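Local coordinates for putative sulfatase yidJ (PDB 2QZU), which probably acts as an arylsulfatase, a metal-dependent hydrolase of the sulfatase family that removes sulfate from sulfate esters, at residues Val196-Trp199 / Gly200-Glu204; Asp474-Ala477 / Gln478-Lys481. One frame throughout, in Å; residues are numbered along the deposited sequence.

Contact 1. Residues Val196-Trp199 / Gly200-Glu204; sequences VNQW and GPEYE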
ATOM      1  N   VAL A 196      10.350  13.187  -8.752  1.00  8.45           N
ATOM      2  CA  VAL A 196       9.831  13.457 -10.086  1.00 12.13           C
ATOM      3  C   VAL A 196       8.360  13.032 -10.137  1.00  7.54           C
ATOM      4  O   VAL A 196       8.006  11.949  -9.677  1.00  6.37           O
ATOM      5  CB  VAL A 196      10.614  12.660 -11.158  1.00 13.03           C
ATOM      6  CG1 VAL A 196      10.042  12.943 -12.533  1.00 12.90           C
ATOM      7  CG2 VAL A 196      12.092  13.031 -11.107  1.00 13.74           C
ATOM      8  N   ASN A 197       7.504  13.889 -10.691  1.00  9.76           N
ATOM      9  CA  ASN A 197       6.079  13.583 -10.797  1.00 10.66           C
ATOM     10  C   ASN A 197       5.806  12.919 -12.142  1.00 13.59           C
ATOM     11  O   ASN A 197       5.109  13.462 -12.996  1.00 11.37           O
ATOM     12  CB  ASN A 197       5.253  14.867 -10.656  1.00 15.69           C
ATOM     13  CG  ASN A 197       5.257  15.415  -9.234  1.00 22.45           C
ATOM     14  OD1 ASN A 197       4.910  16.573  -9.002  1.00 42.08           O
ATOM     15  ND2 ASN A 197       5.637  14.577  -8.273  1.00 26.89           N
ATOM     16  N   GLN A 198       6.375  11.732 -12.313  1.00 10.23           N
ATOM     17  CA  GLN A 198       6.235  10.958 -13.538  1.00 11.00           C
ATOM     18  C   GLN A 198       6.546   9.507 -13.192  1.00  6.77           C
ATOM     19  O   GLN A 198       7.306   9.245 -12.261  1.00  5.59           O
ATOM     20  CB  GLN A 198       7.219  11.484 -14.590  1.00 11.69           C
ATOM     21  CG  GLN A 198       7.269  10.693 -15.882  1.00 19.07           C
ATOM     22  CD  GLN A 198       7.988  11.442 -16.992  1.00 20.57           C
ATOM     23  OE1 GLN A 198       9.037  12.050 -16.772  1.00 19.09           O
ATOM     24  NE2 GLN A 198       7.425  11.403 -18.195  1.00 35.31           N
ATOM     25  N   TRP A 199       5.959   8.570 -13.931  1.00  6.26           N
ATOM     26  CA  TRP A 199       6.197   7.153 -13.661  1.00  7.63           C
ATOM     27  C   TRP A 199       7.680   6.858 -13.876  1.00  5.31           C
ATOM     28  O   TRP A 199       8.265   7.286 -14.867  1.00  6.84           O
ATOM     29  CB  TRP A 199       5.324   6.288 -14.583  1.00  4.11           C
ATOM     30  CG  TRP A 199       5.237   4.833 -14.173  1.00  4.11           C
ATOM     31  CD1 TRP A 199       5.003   4.343 -12.914  1.00  3.32           C
ATOM     32  CD2 TRP A 199       5.333   3.693 -15.033  1.00  2.56           C
ATOM     33  NE1 TRP A 199       4.946   2.966 -12.943  1.00  7.00           N
ATOM     34  CE2 TRP A 199       5.146   2.542 -14.232  1.00  5.78           C
ATOM     35  CE3 TRP A 199       5.557   3.531 -16.409  1.00  4.32           C
ATOM     36  CZ2 TRP A 199       5.176   1.243 -14.759  1.00  4.11           C
ATOM     37  CZ3 TRP A 199       5.586   2.238 -16.935  1.00  4.07           C
ATOM     38  CH2 TRP A 199       5.397   1.112 -16.110  1.00  3.85           C
ATOM     39  N   GLY A 200       8.280   6.133 -12.936  1.00  5.14           N
ATOM     40  CA  GLY A 200       9.696   5.812 -13.016  1.00  5.93           C
ATOM     41  C   GLY A 200      10.246   5.464 -14.388  1.00  7.44           C
ATOM     42  O   GLY A 200      11.132   6.163 -14.887  1.00  9.56           O
ATOM     43  N   PRO A 201       9.753   4.388 -15.023  1.00  6.81           N
ATOM     44  CA  PRO A 201      10.213   3.958 -16.347  1.00  7.99           C
ATOM     45  C   PRO A 201      10.131   5.050 -17.403  1.00 10.97           C
ATOM     46  O   PRO A 201      10.947   5.092 -18.318  1.00  8.28           O
ATOM     47  CB  PRO A 201       9.298   2.778 -16.664  1.00  5.56           C
ATOM     48  CG  PRO A 201       9.051   2.190 -15.303  1.00  7.05           C
ATOM     49  CD  PRO A 201       8.769   3.432 -14.482  1.00  6.88           C
ATOM     50  N   GLU A 202       9.127   5.915 -17.274  1.00 10.01           N
ATOM     51  CA  GLU A 202       8.930   7.019 -18.207  1.00  9.76           C
ATOM     52  C   GLU A 202      10.053   8.036 -18.090  1.00  8.72           C
ATOM     53  O   GLU A 202      10.630   8.456 -19.094  1.00  7.89           O
ATOM     54  CB  GLU A 202       7.601   7.724 -17.929  1.00 10.92           C
ATOM     55  CG  GLU A 202       6.430   7.213 -18.727  1.00 23.88           C
ATOM     56  CD  GLU A 202       5.175   8.031 -18.482  1.00 35.33           C
ATOM     57  OE1 GLU A 202       5.258   9.277 -18.561  1.00 32.17           O
ATOM     58  OE2 GLU A 202       4.113   7.431 -18.214  1.00 28.61           O
ATOM     59  N   TYR A 203      10.348   8.432 -16.855  1.00  5.09           N
ATOM     60  CA  TYR A 203      11.401   9.404 -16.588  1.00  7.03           C
ATOM     61  C   TYR A 203      12.757   8.821 -16.965  1.00  7.24           C
ATOM     62  O   TYR A 203      13.567   9.466 -17.633  1.00  7.78           O
ATOM     63  CB  TYR A 203      11.405   9.783 -15.106  1.00  4.99           C
ATOM     64  CG  TYR A 203      12.524  10.730 -14.718  1.00  8.07           C
ATOM     65  CD1 TYR A 203      12.519  12.065 -15.131  1.00  9.54           C
ATOM     66  CD2 TYR A 203      13.591  10.287 -13.938  1.00  7.37           C
ATOM     67  CE1 TYR A 203      13.553  12.931 -14.773  1.00 10.39           C
ATOM     68  CE2 TYR A 203      14.621  11.138 -13.577  1.00  6.35           C
ATOM     69  CZ  TYR A 203      14.601  12.454 -13.993  1.00  8.70           C
ATOM     70  OH  TYR A 203      15.637  13.279 -13.634  1.00 14.12           O
ATOM     71  N   GLU A 204      12.996   7.590 -16.532  1.00  5.18           N
ATOM     72  CA  GLU A 204      14.252   6.924 -16.823  1.00  3.87           C
ATOM     73  C   GLU A 204      14.497   6.802 -18.320  1.00  6.82           C
ATOM     74  O   GLU A 204      15.606   7.046 -18.789  1.00  5.79           O
ATOM     75  CB  GLU A 204      14.272   5.559 -16.134  1.00  6.80           C
ATOM     76  CG  GLU A 204      14.455   5.696 -14.629  1.00  4.48           C
ATOM     77  CD  GLU A 204      13.843   4.560 -13.834  1.00 13.28           C
ATOM     78  OE1 GLU A 204      13.414   3.558 -14.447  1.00 16.46           O
ATOM     79  OE2 GLU A 204      13.796   4.674 -12.588  1.00 15.74           O
TER

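Contact 2. Residues Asp474-Ala477 / Gln478-Lys481; sequences DPFA and QYIK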
ATOM      1  N   ASP A 474      33.751 -21.741  -1.637  1.00 10.88           N
ATOM      2  CA  ASP A 474      32.572 -21.542  -0.800  1.00 10.19           C
ATOM      3  C   ASP A 474      32.648 -22.533   0.362  1.00 10.86           C
ATOM      4  O   ASP A 474      32.598 -23.744   0.150  1.00  7.98           O
ATOM      5  CB  ASP A 474      31.320 -21.792  -1.651  1.00  9.98           C
ATOM      6  CG  ASP A 474      30.035 -21.366  -0.963  1.00  9.37           C
ATOM      7  OD1 ASP A 474      29.033 -21.158  -1.684  1.00  8.35           O
ATOM      8  OD2 ASP A 474      30.014 -21.248   0.277  1.00  8.44           O
ATOM      9  N   PRO A 475      32.788 -22.031   1.602  1.00 15.29           N
ATOM     10  CA  PRO A 475      32.875 -22.889   2.792  1.00 12.73           C
ATOM     11  C   PRO A 475      31.762 -23.934   2.938  1.00 13.49           C
ATOM     12  O   PRO A 475      31.940 -24.938   3.627  1.00  9.83           O
ATOM     13  CB  PRO A 475      32.871 -21.884   3.940  1.00 14.65           C
ATOM     14  CG  PRO A 475      33.597 -20.714   3.351  1.00 16.53           C
ATOM     15  CD  PRO A 475      32.973 -20.614   1.970  1.00 12.56           C
ATOM     16  N   PHE A 476      30.622 -23.696   2.293  1.00  9.74           N
ATOM     17  CA  PHE A 476      29.479 -24.612   2.355  1.00  9.17           C
ATOM     18  C   PHE A 476      29.869 -26.001   1.816  1.00  9.82           C
ATOM     19  O   PHE A 476      29.260 -27.016   2.169  1.00 10.06           O
ATOM     20  CB  PHE A 476      28.315 -24.008   1.544  1.00  9.37           C
ATOM     21  CG  PHE A 476      26.964 -24.602   1.850  1.00  5.13           C
ATOM     22  CD1 PHE A 476      26.615 -25.869   1.388  1.00  6.98           C
ATOM     23  CD2 PHE A 476      26.015 -23.858   2.552  1.00  8.99           C
ATOM     24  CE1 PHE A 476      25.337 -26.381   1.611  1.00  5.77           C
ATOM     25  CE2 PHE A 476      24.736 -24.361   2.780  1.00  4.62           C
ATOM     26  CZ  PHE A 476      24.395 -25.620   2.309  1.00  4.84           C
ATOM     27  N   ALA A 477      30.897 -26.042   0.975  1.00  8.64           N
ATOM     28  CA  ALA A 477      31.368 -27.301   0.400  1.00  9.78           C
ATOM     29  C   ALA A 477      31.704 -28.334   1.475  1.00  9.31           C
ATOM     30  O   ALA A 477      31.495 -29.530   1.284  1.00 12.14           O
ATOM     31  CB  ALA A 477      32.596 -27.048  -0.467  1.00  8.56           C
ATOM     32  N   GLN A 478      32.230 -27.866   2.601  1.00  7.76           N
ATOM     33  CA  GLN A 478      32.618 -28.752   3.698  1.00 12.00           C
ATOM     34  C   GLN A 478      31.461 -29.469   4.395  1.00 12.68           C
ATOM     35  O   GLN A 478      31.681 -30.441   5.119  1.00 14.08           O
ATOM     36  CB  GLN A 478      33.423 -27.966   4.735  1.00 10.01           C
ATOM     37  CG  GLN A 478      34.789 -27.526   4.234  1.00 12.16           C
ATOM     38  CD  GLN A 478      35.750 -28.687   4.105  1.00 16.01           C
ATOM     39  OE1 GLN A 478      36.128 -29.307   5.100  1.00 28.09           O
ATOM     40  NE2 GLN A 478      36.147 -28.997   2.879  1.00 22.79           N
ATOM     41  N   TYR A 479      30.233 -29.003   4.169  1.00 10.97           N
ATOM     42  CA  TYR A 479      29.072 -29.611   4.810  1.00 13.00           C
ATOM     43  C   TYR A 479      28.576 -30.860   4.087  1.00 12.12           C
ATOM     44  O   TYR A 479      27.884 -31.690   4.674  1.00 12.17           O
ATOM     45  CB  TYR A 479      27.915 -28.609   4.924  1.00 10.80           C
ATOM     46  CG  TYR A 479      28.297 -27.226   5.408  1.00  9.55           C
ATOM     47  CD1 TYR A 479      29.395 -27.021   6.247  1.00  8.92           C
ATOM     48  CD2 TYR A 479      27.549 -26.115   5.022  1.00  8.51           C
ATOM     49  CE1 TYR A 479      29.736 -25.733   6.684  1.00 12.41           C
ATOM     50  CE2 TYR A 479      27.878 -24.833   5.453  1.00 14.21           C
ATOM     51  CZ  TYR A 479      28.972 -24.647   6.277  1.00 13.65           C
ATOM     52  OH  TYR A 479      29.321 -23.366   6.653  1.00 11.56           O
ATOM     53  N   ILE A 480      28.921 -30.988   2.811  1.00 16.85           N
ATOM     54  CA  ILE A 480      28.515 -32.149   2.030  1.00 15.86           C
ATOM     55  C   ILE A 480      29.499 -33.272   2.338  1.00 19.61           C
ATOM     56  O   ILE A 480      30.642 -33.253   1.884  1.00 17.48           O
ATOM     57  CB  ILE A 480      28.525 -31.823   0.522  1.00 16.51           C
ATOM     58  CG1 ILE A 480      27.565 -30.659   0.251  1.00 20.22           C
ATOM     59  CG2 ILE A 480      28.128 -33.054  -0.288  1.00 20.59           C
ATOM     60  CD1 ILE A 480      27.546 -30.189  -1.184  1.00 18.82           C
ATOM     61  N   LYS A 481      29.054 -34.242   3.127  1.00 23.39           N
ATOM     62  CA  LYS A 481      29.912 -35.351   3.517  1.00 28.67           C
ATOM     63  C   LYS A 481      29.877 -36.489   2.502  1.00 30.37           C
ATOM     64  O   LYS A 481      28.858 -37.157   2.337  1.00 30.49           O
ATOM     65  CB  LYS A 481      29.498 -35.873   4.897  1.00 29.39           C
ATOM     66  CG  LYS A 481      29.260 -34.781   5.941  1.00 31.31           C
ATOM     67  CD  LYS A 481      30.486 -33.901   6.167  1.00 28.44           C
ATOM     68  CE  LYS A 481      30.205 -32.846   7.231  1.00 32.15           C
ATOM     69  NZ  LYS A 481      31.351 -31.914   7.450  1.00 33.94           N
TER

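Contact 1. Residues Val196-Trp199 / Gly200-Glu204
P201 packs on W199: its CD sits over one face of the indole, 3.5 Å from W199 CD2, while P201 CB and CG extend the overlap across the six-membered ring. The distance from P201 CD to the centroid of the five-membered ring, 3.7 Å, meets the criterion for a CH-pi contact. The indole is brought there by a first torsion that sets CG opposite the backbone N and next to the carbonyl carbon (chi1 -166°). Both residues are buried, and N289 of helix 267-299 touches each of them. W199 NE1 is hydrogen-bonded to L237 O.

W199 is the N-cap residue of helix 200-213, and its carbonyl starts the helical bonding: Y203 N donates to W199 O over 3.1 Å with an N-H...O angle of 163°, whereas the bond from E202 N is weak. This places the start of the helix directly after the loop that follows strand 194-195.

The rest of the contact is less enclosed, with V196, Q198, E202 and Y203 all partly exposed. There Q198 reaches along its extended chain so that NE2 bonds E202 OE1 at 3.1 Å, approaching the carboxylate on its anti side. The amide and carboxylate planes stand 82° apart, so the two groups cross instead of lying flush. E202 OE2 turns to R241 in a salt bridge, and the carboxylate is therefore shared between a neutral and a charged donor. Beside this pair, V196 CG2 lies over one face of the Y203 ring in a CH-pi contact, 3.8 Å from its centroid, and V196 CG1 comes to 3.7 Å from Y203 CD1. Q198 OE1 meets that ring at its edge, while Y203 OH is hydrogen-bonded to Y194 OH.

Contact 2. Residues Asp474-Ala477 / Gln478-Lys481
A477 O is gripped by two donors: I480 N, by a weak bond of 3.3 Å, and the amine of K466 from helix 455-471, which also bonds I480 O. Two stronger bonds of the same three-residue spacing precede it. Q478 N donates to P475 O at 3.1 Å, and Y479 N reaches F476 O at 3.0 Å with an N-H...O angle of 160°. This spacing defines the short 3-10 segment 475-479, which follows helix 455-471 near the C-terminus.

At its start D474 forms an Asx turn: OD2 accepts F476 N at 3.2 Å, from above the carboxylate plane.

Over this turn the rings of F476 and Y479 meet obliquely, with centroids 4.9 Å apart and planes at 57°. Y479 CD2 stands over the centre of the F476 ring, 3.6 Å from F476 CG. In return F476 CA lies over one face of the Y479 ring in a CH-pi contact. F476 holds its CG trans to the backbone N (chi1 -162°), which directs its ring beneath Y479 and against V425 and A427 of strand 421-428.

With OD1 salt-bridged to R414 and OD2 taking a backbone N-H at the start of the 3-10 turn, D474 probably stays ionised, while the K466 amine would be expected to polarise the carbonyls of A477 and I480.

Contacts 1 and 2 occupy opposite sides of the chain's centre. Their own centres are 46 Å apart and their nearest atoms about 32 Å, so neither touches the other. They also belong to different parts of the fold: 196-204 begins helix 200-213, beside the large mixed sheet, whereas 474-481 follows helix 455-471 and packs on the four-stranded antiparallel sheet. In both, backbone carbonyls accept N-H groups a few residues on, but the first opens an alpha-helix and the second is a 3-10 segment. The predicted formylglycine site, S76, at the start of helix 76-85, belongs to neither contact, and it is unmodified in this structure.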